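Side-chain contacts in sporozoite microneme protein essential for cell traversal (Plasmodium berghei, PDB 4U5A), which is essential for sporozoites to traverse host cells and folds as a four-helix bundle: residues E77-K80 with T81-I84; I91-Q94 with K95-K99; F173-P176 with I177-F181. All coordinates share one frame; numbering follows the deposited sequence.

Contact 1: E77-K80 with T81-I84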
ATOM      1  N   GLU A  77       5.716  17.022 -13.564  1.00 42.46           N
ATOM      2  CA  GLU A  77       6.164  18.408 -13.649  1.00 38.68           C
ATOM      3  C   GLU A  77       7.278  18.561 -14.680  1.00 43.76           C
ATOM      4  O   GLU A  77       7.266  19.490 -15.490  1.00 52.06           O
ATOM      5  CB  GLU A  77       6.653  18.903 -12.289  1.00 34.35           C
ATOM      6  CG  GLU A  77       5.586  18.947 -11.221  1.00 40.66           C
ATOM      7  CD  GLU A  77       4.555  20.025 -11.474  1.00 57.05           C
ATOM      8  OE1 GLU A  77       4.937  21.107 -11.970  1.00 62.44           O
ATOM      9  OE2 GLU A  77       3.366  19.796 -11.163  1.00 55.20           O
ATOM     10  N   ASN A  78       8.244  17.649 -14.636  1.00 38.69           N
ATOM     11  CA  ASN A  78       9.394  17.695 -15.529  1.00 39.54           C
ATOM     12  C   ASN A  78       9.041  17.253 -16.947  1.00 48.39           C
ATOM     13  O   ASN A  78       9.858  17.372 -17.862  1.00 62.10           O
ATOM     14  CB  ASN A  78      10.528  16.837 -14.975  1.00 38.51           C
ATOM     15  CG  ASN A  78      11.163  17.440 -13.728  1.00 54.66           C
ATOM     16  OD1 ASN A  78      11.006  18.629 -13.444  1.00 56.94           O
ATOM     17  ND2 ASN A  78      11.876  16.612 -12.971  1.00 72.32           N
ATOM     18  N   ASN A  79       7.820  16.758 -17.124  1.00 44.96           N
ATOM     19  CA  ASN A  79       7.375  16.245 -18.416  1.00 47.69           C
ATOM     20  C   ASN A  79       6.452  17.247 -19.110  1.00 49.60           C
ATOM     21  O   ASN A  79       6.080  17.073 -20.271  1.00 53.15           O
ATOM     22  CB  ASN A  79       6.667  14.895 -18.221  1.00 46.10           C
ATOM     23  CG  ASN A  79       6.378  14.181 -19.529  1.00 56.64           C
ATOM     24  OD1 ASN A  79       5.243  14.171 -20.004  1.00 58.88           O
ATOM     25  ND2 ASN A  79       7.402  13.564 -20.109  1.00 66.01           N
ATOM     26  N   LYS A  80       6.093  18.302 -18.384  1.00 44.57           N
ATOM     27  CA  LYS A  80       5.296  19.390 -18.931  1.00 49.27           C
ATOM     28  C   LYS A  80       6.009  20.080 -20.088  1.00 46.85           C
ATOM     29  O   LYS A  80       5.369  20.564 -21.019  1.00 56.88           O
ATOM     30  CB  LYS A  80       4.958  20.407 -17.840  1.00 54.01           C
ATOM     31  CG  LYS A  80       3.934  19.922 -16.824  1.00 48.07           C
ATOM     32  CD  LYS A  80       3.642  21.006 -15.799  1.00 48.86           C
ATOM     33  CE  LYS A  80       2.662  20.523 -14.751  1.00 48.47           C
ATOM     34  NZ  LYS A  80       2.340  21.592 -13.768  1.00 54.30           N
ATOM     35  N   THR A  81       7.335  20.138 -20.002  1.00 46.81           N
ATOM     36  CA  THR A  81       8.176  20.776 -21.012  1.00 46.42           C
ATOM     37  C   THR A  81       8.025  20.112 -22.383  1.00 63.10           C
ATOM     38  O   THR A  81       7.906  20.790 -23.404  1.00 68.73           O
ATOM     39  CB  THR A  81       9.664  20.743 -20.593  1.00 60.48           C
ATOM     40  OG1 THR A  81       9.806  21.269 -19.267  1.00 80.15           O
ATOM     41  CG2 THR A  81      10.517  21.554 -21.557  1.00 66.24           C
ATOM     42  N   HIS A  82       8.014  18.783 -22.387  1.00 44.74           N
ATOM     43  CA  HIS A  82       7.882  17.997 -23.613  1.00 47.23           C
ATOM     44  C   HIS A  82       6.491  18.126 -24.236  1.00 40.64           C
ATOM     45  O   HIS A  82       6.299  17.838 -25.416  1.00 54.78           O
ATOM     46  CB  HIS A  82       8.190  16.522 -23.347  1.00 58.35           C
ATOM     47  CG  HIS A  82       9.630  16.247 -23.047  1.00 61.92           C
ATOM     48  ND1 HIS A  82      10.079  15.010 -22.625  1.00 67.20           N
ATOM     49  CD2 HIS A  82      10.729  17.035 -23.118  1.00 57.40           C
ATOM     50  CE1 HIS A  82      11.386  15.054 -22.445  1.00 86.94           C
ATOM     51  NE2 HIS A  82      11.806  16.273 -22.737  1.00 79.67           N
ATOM     52  N   VAL A  83       5.525  18.563 -23.437  1.00 48.90           N
ATOM     53  CA  VAL A  83       4.128  18.559 -23.842  1.00 59.75           C
ATOM     54  C   VAL A  83       3.780  19.790 -24.682  1.00 58.53           C
ATOM     55  O   VAL A  83       2.987  19.704 -25.625  1.00 64.20           O
ATOM     56  CB  VAL A  83       3.214  18.488 -22.594  1.00 62.13           C
ATOM     57  CG1 VAL A  83       1.886  19.166 -22.845  1.00 64.03           C
ATOM     58  CG2 VAL A  83       3.021  17.042 -22.158  1.00 60.71           C
ATOM     59  N   ILE A  84       4.389  20.925 -24.353  1.00 55.22           N
ATOM     60  CA  ILE A  84       4.081  22.181 -25.032  1.00 63.43           C
ATOM     61  C   ILE A  84       4.406  22.198 -26.533  1.00 72.52           C
ATOM     62  O   ILE A  84       3.598  22.660 -27.339  1.00 74.61           O
ATOM     63  CB  ILE A  84       4.841  23.358 -24.369  1.00 60.68           C
ATOM     64  CG1 ILE A  84       5.012  23.118 -22.870  1.00 65.65           C
ATOM     65  CG2 ILE A  84       4.116  24.671 -24.596  1.00 75.19           C
ATOM     66  CD1 ILE A  84       5.671  24.271 -22.138  1.00 45.66           C
TER

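Contact 2: I91-Q94 with K95-K99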
ATOM      1  N   ILE A  91       0.859  14.024 -26.794  1.00 33.61           N
ATOM      2  CA  ILE A  91       0.236  14.480 -25.562  1.00 39.45           C
ATOM      3  C   ILE A  91      -0.808  13.494 -25.054  1.00 40.26           C
ATOM      4  O   ILE A  91      -0.774  13.074 -23.892  1.00 49.47           O
ATOM      5  CB  ILE A  91      -0.430  15.858 -25.747  1.00 43.14           C
ATOM      6  CG1 ILE A  91       0.624  16.940 -25.975  1.00 45.08           C
ATOM      7  CG2 ILE A  91      -1.286  16.203 -24.544  1.00 50.26           C
ATOM      8  CD1 ILE A  91       0.040  18.291 -26.338  1.00 59.92           C
ATOM      9  N   TYR A  92      -1.723  13.112 -25.936  1.00 37.83           N
ATOM     10  CA  TYR A  92      -2.819  12.230 -25.550  1.00 51.07           C
ATOM     11  C   TYR A  92      -2.325  10.816 -25.193  1.00 44.31           C
ATOM     12  O   TYR A  92      -2.752  10.219 -24.190  1.00 48.76           O
ATOM     13  CB  TYR A  92      -3.850  12.199 -26.678  1.00 48.76           C
ATOM     14  CG  TYR A  92      -4.301  13.595 -27.075  1.00 60.93           C
ATOM     15  CD1 TYR A  92      -4.309  14.633 -26.148  1.00 65.35           C
ATOM     16  CD2 TYR A  92      -4.682  13.885 -28.381  1.00 72.48           C
ATOM     17  CE1 TYR A  92      -4.696  15.909 -26.502  1.00 66.95           C
ATOM     18  CE2 TYR A  92      -5.074  15.164 -28.743  1.00 66.37           C
ATOM     19  CZ  TYR A  92      -5.079  16.170 -27.798  1.00 71.09           C
ATOM     20  OH  TYR A  92      -5.467  17.443 -28.144  1.00 84.06           O
ATOM     21  N   ILE A  93      -1.390  10.310 -25.996  1.00 35.61           N
ATOM     22  CA  ILE A  93      -0.789   8.999 -25.762  1.00 40.69           C
ATOM     23  C   ILE A  93       0.013   8.966 -24.453  1.00 42.57           C
ATOM     24  O   ILE A  93      -0.131   8.037 -23.660  1.00 42.24           O
ATOM     25  CB  ILE A  93       0.110   8.587 -26.945  1.00 47.90           C
ATOM     26  CG1 ILE A  93      -0.741   8.368 -28.199  1.00 58.03           C
ATOM     27  CG2 ILE A  93       0.883   7.322 -26.623  1.00 45.49           C
ATOM     28  CD1 ILE A  93       0.067   8.097 -29.447  1.00 49.49           C
ATOM     29  N   GLN A  94       0.858   9.971 -24.240  1.00 45.25           N
ATOM     30  CA  GLN A  94       1.638  10.090 -23.007  1.00 49.38           C
ATOM     31  C   GLN A  94       0.755  10.183 -21.777  1.00 39.02           C
ATOM     32  O   GLN A  94       1.030   9.546 -20.756  1.00 31.28           O
ATOM     33  CB  GLN A  94       2.560  11.311 -23.056  1.00 40.91           C
ATOM     34  CG  GLN A  94       3.553  11.388 -21.904  1.00 43.44           C
ATOM     35  CD  GLN A  94       4.723  10.438 -22.059  1.00 54.46           C
ATOM     36  OE1 GLN A  94       4.820   9.703 -23.042  1.00 58.66           O
ATOM     37  NE2 GLN A  94       5.625  10.449 -21.081  1.00 47.60           N
ATOM     38  N   LYS A  95      -0.300  10.987 -21.879  1.00 36.69           N
ATOM     39  CA  LYS A  95      -1.262  11.123 -20.793  1.00 40.19           C
ATOM     40  C   LYS A  95      -1.848   9.749 -20.463  1.00 45.44           C
ATOM     41  O   LYS A  95      -1.925   9.347 -19.291  1.00 44.46           O
ATOM     42  CB  LYS A  95      -2.364  12.102 -21.192  1.00 34.93           C
ATOM     43  CG  LYS A  95      -3.293  12.522 -20.077  1.00 59.35           C
ATOM     44  CD  LYS A  95      -4.082  13.754 -20.486  1.00 59.08           C
ATOM     45  CE  LYS A  95      -5.247  13.367 -21.380  1.00 77.75           C
ATOM     46  NZ  LYS A  95      -6.039  14.550 -21.817  1.00 86.74           N
ATOM     47  N   GLU A  96      -2.197   9.011 -21.514  1.00 34.61           N
ATOM     48  CA  GLU A  96      -2.686   7.643 -21.371  1.00 44.41           C
ATOM     49  C   GLU A  96      -1.679   6.725 -20.660  1.00 46.01           C
ATOM     50  O   GLU A  96      -2.044   5.974 -19.750  1.00 42.64           O
ATOM     51  CB  GLU A  96      -3.020   7.086 -22.758  1.00 51.07           C
ATOM     52  CG  GLU A  96      -3.311   5.603 -22.819  1.00 66.15           C
ATOM     53  CD  GLU A  96      -3.390   5.096 -24.246  1.00 70.40           C
ATOM     54  OE1 GLU A  96      -3.273   5.918 -25.180  1.00 71.56           O
ATOM     55  OE2 GLU A  96      -3.556   3.873 -24.437  1.00 84.22           O
ATOM     56  N   LYS A  97      -0.413   6.817 -21.055  1.00 41.36           N
ATOM     57  CA  LYS A  97       0.653   6.009 -20.462  1.00 47.39           C
ATOM     58  C   LYS A  97       0.832   6.289 -18.969  1.00 47.45           C
ATOM     59  O   LYS A  97       0.986   5.365 -18.159  1.00 39.76           O
ATOM     60  CB  LYS A  97       1.971   6.258 -21.201  1.00 38.44           C
ATOM     61  CG  LYS A  97       2.001   5.706 -22.617  1.00 47.99           C
ATOM     62  CD  LYS A  97       3.331   5.991 -23.288  1.00 53.21           C
ATOM     63  CE  LYS A  97       3.382   5.408 -24.691  1.00 52.26           C
ATOM     64  NZ  LYS A  97       4.668   5.720 -25.378  1.00 56.27           N
ATOM     65  N   ILE A  98       0.812   7.569 -18.613  1.00 40.12           N
ATOM     66  CA  ILE A  98       0.934   7.974 -17.220  1.00 42.02           C
ATOM     67  C   ILE A  98      -0.241   7.426 -16.411  1.00 46.20           C
ATOM     68  O   ILE A  98      -0.053   6.870 -15.317  1.00 39.86           O
ATOM     69  CB  ILE A  98       1.010   9.509 -17.088  1.00 32.27           C
ATOM     70  CG1 ILE A  98       2.281  10.029 -17.762  1.00 37.22           C
ATOM     71  CG2 ILE A  98       0.997   9.925 -15.632  1.00 32.94           C
ATOM     72  CD1 ILE A  98       2.346  11.538 -17.872  1.00 34.25           C
ATOM     73  N   LYS A  99      -1.446   7.561 -16.963  1.00 50.90           N
ATOM     74  CA  LYS A  99      -2.632   6.995 -16.326  1.00 37.63           C
ATOM     75  C   LYS A  99      -2.461   5.492 -16.094  1.00 36.28           C
ATOM     76  O   LYS A  99      -2.804   4.979 -15.022  1.00 44.68           O
ATOM     77  CB  LYS A  99      -3.870   7.270 -17.163  1.00 32.77           C
TER

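Contact 3: F173-P176 with I177-F181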
ATOM      1  N   PHE A 173       7.755 -13.005  15.401  1.00 49.23           N
ATOM      2  CA  PHE A 173       6.685 -13.380  14.483  1.00 56.93           C
ATOM      3  C   PHE A 173       6.396 -12.325  13.421  1.00 58.41           C
ATOM      4  O   PHE A 173       6.205 -12.655  12.251  1.00 46.08           O
ATOM      5  CB  PHE A 173       5.399 -13.687  15.246  1.00 49.60           C
ATOM      6  CG  PHE A 173       4.241 -14.030  14.354  1.00 53.92           C
ATOM      7  CD1 PHE A 173       4.255 -15.194  13.600  1.00 52.50           C
ATOM      8  CD2 PHE A 173       3.140 -13.193  14.266  1.00 51.83           C
ATOM      9  CE1 PHE A 173       3.194 -15.517  12.774  1.00 48.60           C
ATOM     10  CE2 PHE A 173       2.073 -13.512  13.445  1.00 54.11           C
ATOM     11  CZ  PHE A 173       2.101 -14.676  12.697  1.00 51.03           C
ATOM     12  N   ILE A 174       6.356 -11.059  13.821  1.00 59.65           N
ATOM     13  CA  ILE A 174       5.972 -10.012  12.884  1.00 50.82           C
ATOM     14  C   ILE A 174       7.160  -9.482  12.085  1.00 56.69           C
ATOM     15  O   ILE A 174       6.970  -8.774  11.098  1.00 61.55           O
ATOM     16  CB  ILE A 174       5.280  -8.826  13.595  1.00 45.92           C
ATOM     17  CG1 ILE A 174       6.276  -8.057  14.462  1.00 61.38           C
ATOM     18  CG2 ILE A 174       4.093  -9.303  14.420  1.00 40.92           C
ATOM     19  CD1 ILE A 174       5.670  -6.842  15.121  1.00 60.61           C
ATOM     20  N   THR A 175       8.381  -9.814  12.502  1.00 53.70           N
ATOM     21  CA  THR A 175       9.554  -9.340  11.766  1.00 61.73           C
ATOM     22  C   THR A 175       9.600  -9.865  10.316  1.00 54.86           C
ATOM     23  O   THR A 175       9.834  -9.082   9.395  1.00 51.00           O
ATOM     24  CB  THR A 175      10.875  -9.703  12.496  1.00 61.49           C
ATOM     25  OG1 THR A 175      10.997  -8.917  13.688  1.00 63.78           O
ATOM     26  CG2 THR A 175      12.077  -9.435  11.605  1.00 51.14           C
ATOM     27  N   PRO A 176       9.370 -11.177  10.095  1.00 61.17           N
ATOM     28  CA  PRO A 176       9.379 -11.576   8.680  1.00 59.50           C
ATOM     29  C   PRO A 176       8.232 -10.968   7.876  1.00 55.38           C
ATOM     30  O   PRO A 176       8.431 -10.585   6.724  1.00 55.18           O
ATOM     31  CB  PRO A 176       9.224 -13.100   8.735  1.00 44.79           C
ATOM     32  CG  PRO A 176       9.633 -13.499  10.093  1.00 58.60           C
ATOM     33  CD  PRO A 176       9.351 -12.342  11.000  1.00 59.35           C
ATOM     34  N   ILE A 177       7.056 -10.872   8.490  1.00 44.16           N
ATOM     35  CA  ILE A 177       5.875 -10.328   7.827  1.00 51.85           C
ATOM     36  C   ILE A 177       6.060  -8.855   7.469  1.00 49.49           C
ATOM     37  O   ILE A 177       5.799  -8.443   6.339  1.00 46.41           O
ATOM     38  CB  ILE A 177       4.616 -10.501   8.711  1.00 47.18           C
ATOM     39  CG1 ILE A 177       4.301 -11.989   8.893  1.00 53.34           C
ATOM     40  CG2 ILE A 177       3.417  -9.787   8.107  1.00 30.92           C
ATOM     41  CD1 ILE A 177       3.148 -12.269   9.832  1.00 43.31           C
ATOM     42  N   TYR A 178       6.527  -8.073   8.437  1.00 53.13           N
ATOM     43  CA  TYR A 178       6.750  -6.644   8.244  1.00 46.60           C
ATOM     44  C   TYR A 178       7.891  -6.368   7.259  1.00 52.08           C
ATOM     45  O   TYR A 178       7.786  -5.470   6.423  1.00 39.67           O
ATOM     46  CB  TYR A 178       7.012  -5.970   9.596  1.00 46.14           C
ATOM     47  CG  TYR A 178       7.450  -4.529   9.506  1.00 57.19           C
ATOM     48  CD1 TYR A 178       6.524  -3.514   9.290  1.00 49.62           C
ATOM     49  CD2 TYR A 178       8.782  -4.178   9.676  1.00 45.63           C
ATOM     50  CE1 TYR A 178       6.920  -2.193   9.210  1.00 45.42           C
ATOM     51  CE2 TYR A 178       9.189  -2.863   9.603  1.00 51.18           C
ATOM     52  CZ  TYR A 178       8.255  -1.875   9.370  1.00 61.58           C
ATOM     53  OH  TYR A 178       8.663  -0.563   9.300  1.00 48.06           O
ATOM     54  N   ASP A 179       8.979  -7.126   7.362  1.00 45.81           N
ATOM     55  CA  ASP A 179      10.110  -6.946   6.455  1.00 39.27           C
ATOM     56  C   ASP A 179       9.717  -7.249   5.010  1.00 44.97           C
ATOM     57  O   ASP A 179      10.181  -6.590   4.079  1.00 56.50           O
ATOM     58  CB  ASP A 179      11.279  -7.839   6.870  1.00 40.59           C
ATOM     59  CG  ASP A 179      12.058  -7.276   8.041  1.00 57.94           C
ATOM     60  OD1 ASP A 179      11.642  -6.238   8.596  1.00 56.71           O
ATOM     61  OD2 ASP A 179      13.081  -7.887   8.417  1.00 62.34           O
ATOM     62  N   ASP A 180       8.846  -8.236   4.832  1.00 47.43           N
ATOM     63  CA  ASP A 180       8.366  -8.597   3.504  1.00 46.71           C
ATOM     64  C   ASP A 180       7.440  -7.523   2.939  1.00 42.56           C
ATOM     65  O   ASP A 180       7.434  -7.267   1.734  1.00 43.18           O
ATOM     66  CB  ASP A 180       7.648  -9.950   3.553  1.00 42.66           C
ATOM     67  CG  ASP A 180       6.538 -10.060   2.527  1.00 82.22           C
ATOM     68  OD1 ASP A 180       5.369  -9.801   2.890  1.00 89.02           O
ATOM     69  OD2 ASP A 180       6.830 -10.401   1.360  1.00 86.35           O
ATOM     70  N   PHE A 181       6.688  -6.872   3.824  1.00 39.27           N
ATOM     71  CA  PHE A 181       5.781  -5.800   3.427  1.00 28.65           C
ATOM     72  C   PHE A 181       6.574  -4.620   2.890  1.00 42.12           C
ATOM     73  O   PHE A 181       6.316  -4.135   1.789  1.00 45.22           O
ATOM     74  CB  PHE A 181       4.923  -5.354   4.612  1.00 27.76           C
ATOM     75  CG  PHE A 181       3.826  -4.394   4.247  1.00 29.14           C
ATOM     76  CD1 PHE A 181       3.308  -4.359   2.961  1.00 43.81           C
ATOM     77  CD2 PHE A 181       3.330  -3.505   5.188  1.00 37.38           C
ATOM     78  CE1 PHE A 181       2.298  -3.471   2.627  1.00 36.99           C
ATOM     79  CE2 PHE A 181       2.323  -2.613   4.862  1.00 35.28           C
ATOM     80  CZ  PHE A 181       1.808  -2.595   3.580  1.00 35.03           C
TER

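Contact 1: E77-K80 with T81-I84
Val83 packs back against the turn that precedes it, and its three side-chain carbons can be followed one by one. CB lies 3.4 Å from Lys80 O. From there CG2, standing beside the backbone N and anti to the carbonyl carbon, comes to 3.6 Å from Asn79 O, whereas CG1 runs anti to the backbone N (chi1 151°) and stays farther from the Lys80 carbonyl. Farther out, Val83 meets Ile10 and Phe14 of helix 10-39 and Ile91 of helix 88-126.

Lys80 O also accepts Val83 N at 3.1 Å, a three-residue step in which the donor stands 69° out of the carbonyl plane. Thr81 N and His82 N lack the four-residue bond to the turn before, and the bonds from Ile84 N to Lys80 O and His82 N to Asn79 O are weak, consistent with a kinked, weakly bonded helix end. Asn79 crosses His82 at about a right angle, with amide and ring planes 74° apart; Asn79 ND2 makes a weak hydrogen bond with Tyr90 OH.

Lys80 extends back toward Glu77. NZ has its main partner in Asp15 of helix 10-39 and also bridges Glu77 OE1 at 3.2 Å, from above the carboxylate plane. Two acidic partners would probably keep this lysine charged, tying the last turns of helix 59-84 to helix 10-39 electrostatically as well as by apolar contact.

Contact 2: I91-Q94 with K95-K99
Gln94 O receives Ile98 N at 2.9 Å with an N-H...O angle of 164°, and the same four-residue step recurs through the segment: Lys95 N to Ile91 O, Glu96 N to Tyr92 O and Lys97 N to Ile93 O. In each case the donor lies within 30° of the carbonyl plane, the geometry of a regular alpha helix. The Ile98 side chain also approaches this carbonyl, CG1 lying 3.3 Å from Gln94 O.

The side chains add a second layer. Ile93 and Lys97 run side by side and point the same way, so that Ile93 CG2 meets Lys97 CE at 3.7 Å; the contact is made by the aliphatic part of the lysine, whose extended chain passes along the isoleucine branch. Lys97 also starts close to the backbone, with CG 3.3 Å from Ile93 O.

Gln94 crosses Lys97 at about a right angle, and Gln94 OE1 is 4.0 Å from Lys97 CD, a contact with a methylene rather than with the charged end. The bend at chi2 (77°) turns the Gln94 amide away from an extended course, and its NE2 donates to Ile199 O near the C-terminus, so this buried amide nitrogen has a partner. On another side of the helix, Lys95 CB sits 3.3 Å from Ile91 O, while NZ forms a long, weak ion pair with Glu13.

Ile91 and Ile98 carry the apolar side: both touch helix 10-39, and they pack on Val83 and Phe75 of helix 59-84 respectively. With one flank turned to its neighbours and another bearing Tyr92, Ile93 and Glu96 at the surface, the helix has an amphipathic pattern that fits this protein's four-helix bundle.

Contact 3: F173-P176 with I177-F181
Ile177 lays its terminal CD1 over one face of the Phe173 ring, 4.2 Å from the ring centroid and 26° off the ring normal, a CH-pi contact one helical turn long. The nearest ring atom is Phe173 CZ, 3.9 Å from Ile177 CD1. The ring is placed for this by the trans first torsion of Phe173 (chi1 178°), and it has polar neighbours as well: Lys126 makes a cation-pi contact with it and His122 meets it edge to face.

Ile174 O, Thr175 O and Pro176 O each accept an N-H four residues on, from Tyr178, Asp179 and Asp180. The bond from Tyr178 N to Ile174 O is 2.8 Å long. Pro176 N has no hydrogen to give, and the helix is kinked where that bond to the preceding turn is missing. Phe173 O faces carbon instead of an N-H within this contact, Ile177 CD1 lying 3.9 Å from it.

Among the side chains, Thr175 OG1, beside the backbone N, is hydrogen-bonded to Ile171 O one turn back, while CG2, anti to that N, lies next to Asp179. The two side chains run side by side in the same direction, with Thr175 CG2 3.7 Å from Asp179 OD2. The carboxylate also lies near the Thr175 carbonyl without a bond to it, OD1 and Thr175 O being two acceptors. Tyr178 OH bonds to Tyr57 O, and the Tyr178 ring stacks with that of Tyr57, joining this helix to helix 49-57.

Taken together, the proline supplies no N-H, and the four-residue bonds run again from Tyr178 N onward. The polar ends of Thr175 and Tyr178 are satisfied by backbone carbonyls, while cohesion between Phe173 and Ile177 rests on dispersion and the ring's pi face.

In the fold
Along the chain the three contacts come in series, on helices 59-84, 88-126 and 167-197. Contacts 1 and 2 flank the connection between two consecutive helices, with centres 12 Å apart, and they touch directly: Val83 O lies 3.3 Å from Ile91 CD1. Contact 3 sits across the chain's centre, about 40 Å from contact 1 and 37 Å from contact 2 between centres, with nearest atoms about 26 and 20 Å away. Even so, helix 88-126 reaches both regions, since its later residues meet contact 3. The contacts thus lie on opposite sides of the chain's centre in one elongated helical bundle.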